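Local coordinates for protein possible thiamine biosynthesis enzyme (Candida albicans, PDB 2X7P) that probably binds a small solute in the manner of periplasmic binding proteins, with a possible but unproven role in thiamine biosynthesis, at residues Pro15-Ala20 / Asp217-Phe222. The protein carries 1 engineered substitution. Sequence-based numbering, arbitrary orientation.
Sequences PTLKVA and DVIKNF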
loop_
_atom_site.group_PDB
_atom_site.type_symbol
_atom_site.label_atom_id
_atom_site.label_comp_id
_atom_site.label_asym_id
_atom_site.label_seq_id
_atom_site.Cartn_x
_atom_site.Cartn_y
_atom_site.Cartn_z
ATOM N N PRO A 15 20.585 7.013 -16.264
ATOM C CA PRO A 15 19.342 7.605 -16.773
ATOM C C PRO A 15 18.522 8.256 -15.665
ATOM O O PRO A 15 18.555 7.799 -14.522
ATOM C CB PRO A 15 18.589 6.399 -17.339
ATOM C CG PRO A 15 19.653 5.415 -17.677
ATOM C CD PRO A 15 20.713 5.593 -16.633
ATOM N N THR A 16 17.794 9.314 -16.008
ATOM C CA THR A 16 16.941 10.001 -15.048
ATOM C C THR A 16 15.794 9.100 -14.609
ATOM O O THR A 16 15.123 8.487 -15.439
ATOM C CB THR A 16 16.366 11.303 -15.638
ATOM O OG1 THR A 16 17.437 12.196 -15.964
ATOM C CG2 THR A 16 15.437 11.977 -14.640
ATOM N N LEU A 17 15.573 9.020 -13.301
ATOM C CA LEU A 17 14.489 8.210 -12.757
ATOM C C LEU A 17 13.376 9.070 -12.171
ATOM O O LEU A 17 13.611 9.887 -11.280
ATOM C CB LEU A 17 15.012 7.252 -11.685
ATOM C CG LEU A 17 15.830 6.049 -12.151
ATOM C CD1 LEU A 17 16.237 5.201 -10.957
ATOM C CD2 LEU A 17 15.041 5.222 -13.153
ATOM N N LYS A 18 12.163 8.880 -12.677
ATOM C CA LYS A 18 10.994 9.550 -12.126
ATOM C C LYS A 18 10.266 8.604 -11.178
ATOM O O LYS A 18 9.662 7.622 -11.608
ATOM C CB LYS A 18 10.060 10.013 -13.244
ATOM C CG LYS A 18 10.723 10.928 -14.262
ATOM C CD LYS A 18 9.707 11.513 -15.230
ATOM C CE LYS A 18 8.704 12.398 -14.507
ATOM N NZ LYS A 18 7.707 12.992 -15.442
ATOM N N VAL A 19 10.334 8.899 -9.884
ATOM C CA VAL A 19 9.749 8.026 -8.873
ATOM C C VAL A 19 8.417 8.562 -8.360
ATOM O O VAL A 19 8.361 9.626 -7.742
ATOM C CB VAL A 19 10.706 7.824 -7.683
ATOM C CG1 VAL A 19 10.059 6.944 -6.626
ATOM C CG2 VAL A 19 12.022 7.223 -8.157
ATOM N N ALA A 20 7.348 7.817 -8.618
ATOM C CA ALA A 20 6.020 8.187 -8.147
ATOM C C ALA A 20 5.764 7.602 -6.763
ATOM O O ALA A 20 5.685 6.385 -6.600
ATOM C CB ALA A 20 4.958 7.719 -9.129
ATOM N N ASP A 217 20.317 -0.689 -14.120
ATOM C CA ASP A 217 21.406 -0.316 -13.220
ATOM C C ASP A 217 21.044 0.869 -12.331
ATOM O O ASP A 217 21.365 0.885 -11.142
ATOM C CB ASP A 217 22.679 -0.010 -14.012
ATOM C CG ASP A 217 23.256 -1.239 -14.686
ATOM O OD1 ASP A 217 22.688 -2.338 -14.508
ATOM O OD2 ASP A 217 24.278 -1.107 -15.391
ATOM N N VAL A 218 20.376 1.861 -12.910
ATOM C CA VAL A 218 20.006 3.059 -12.167
ATOM C C VAL A 218 18.923 2.756 -11.133
ATOM O O VAL A 218 18.868 3.386 -10.076
ATOM C CB VAL A 218 19.542 4.192 -13.109
ATOM C CG1 VAL A 218 18.241 3.816 -13.792
ATOM C CG2 VAL A 218 19.387 5.493 -12.343
ATOM N N ILE A 219 18.067 1.785 -11.439
ATOM C CA ILE A 219 17.033 1.361 -10.501
ATOM C C ILE A 219 17.652 0.661 -9.296
ATOM O O ILE A 219 17.179 0.811 -8.168
ATOM C CB ILE A 219 16.005 0.425 -11.166
ATOM C CG1 ILE A 219 15.160 1.197 -12.179
ATOM C CG2 ILE A 219 15.106 -0.208 -10.119
ATOM C CD1 ILE A 219 14.120 0.348 -12.879
ATOM N N LYS A 220 18.713 -0.100 -9.541
ATOM C CA LYS A 220 19.414 -0.795 -8.469
ATOM C C LYS A 220 19.983 0.198 -7.464
ATOM O O LYS A 220 19.795 0.051 -6.257
ATOM C CB LYS A 220 20.537 -1.666 -9.034
ATOM C CG LYS A 220 21.319 -2.415 -7.968
ATOM C CD LYS A 220 22.453 -3.225 -8.569
ATOM C CE LYS A 220 23.220 -3.971 -7.489
ATOM N NZ LYS A 220 23.742 -3.046 -6.445
ATOM N N ASN A 221 20.680 1.210 -7.971
ATOM C CA ASN A 221 21.259 2.241 -7.118
ATOM C C ASN A 221 20.193 2.971 -6.310
ATOM O O ASN A 221 20.443 3.404 -5.185
ATOM C CB ASN A 221 22.069 3.238 -7.949
ATOM C CG ASN A 221 23.304 2.613 -8.569
ATOM O OD1 ASN A 221 23.498 1.399 -8.508
ATOM N ND2 ASN A 221 24.148 3.442 -9.171
ATOM N N PHE A 222 19.004 3.104 -6.889
ATOM C CA PHE A 222 17.893 3.744 -6.196
ATOM C C PHE A 222 17.449 2.914 -4.999
ATOM O O PHE A 222 17.274 3.440 -3.900
ATOM C CB PHE A 222 16.715 3.973 -7.145
ATOM C CG PHE A 222 15.488 4.511 -6.464
ATOM C CD1 PHE A 222 15.410 5.846 -6.105
ATOM C CD2 PHE A 222 14.416 3.682 -6.181
ATOM C CE1 PHE A 222 14.284 6.345 -5.476
ATOM C CE2 PHE A 222 13.288 4.174 -5.554
ATOM C CZ PHE A 222 13.222 5.507 -5.202
#
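Leu17 meets Val218 tip to tip and pushes its forked end into the side of the helix. Its CD1 lies 3.5 Å from Val218 CG2. The same CD1 is 3.3 Å from the Val218 carbonyl O and also touches Phe222 CB. The other branch, CD2, rests on Val218 CG1 at 3.6 Å and touches CG1 of Ile219; the Leu17 and Ile219 side chains cross at about a right angle. Val218 offers both methyls to Leu17: CG1 sits between the backbone N and the carbonyl carbon (chi1 67°), while CG2, anti to the backbone N, comes within 3.3 Å of Pro15 O. The exposed Pro15 ring closes this end, its CD 4.0 Å from Val218 CB. Two residues on from Leu17, Val19 places CG2 over a face of the Phe222 ring in a CH-pi contact, 4.0 Å from the centroid and 29° off the normal. No hydrogen bond crosses the interface. Leu44, in a loop, also touches Val218. Through Val19 and Ile69, helix 216-234 packs on one of the chain's two five-stranded mixed sheets (order 2-1-3-5-4), as in type II periplasmic binding proteins, where strand 19-21 runs between parallel neighbours 49-50 and 69-73.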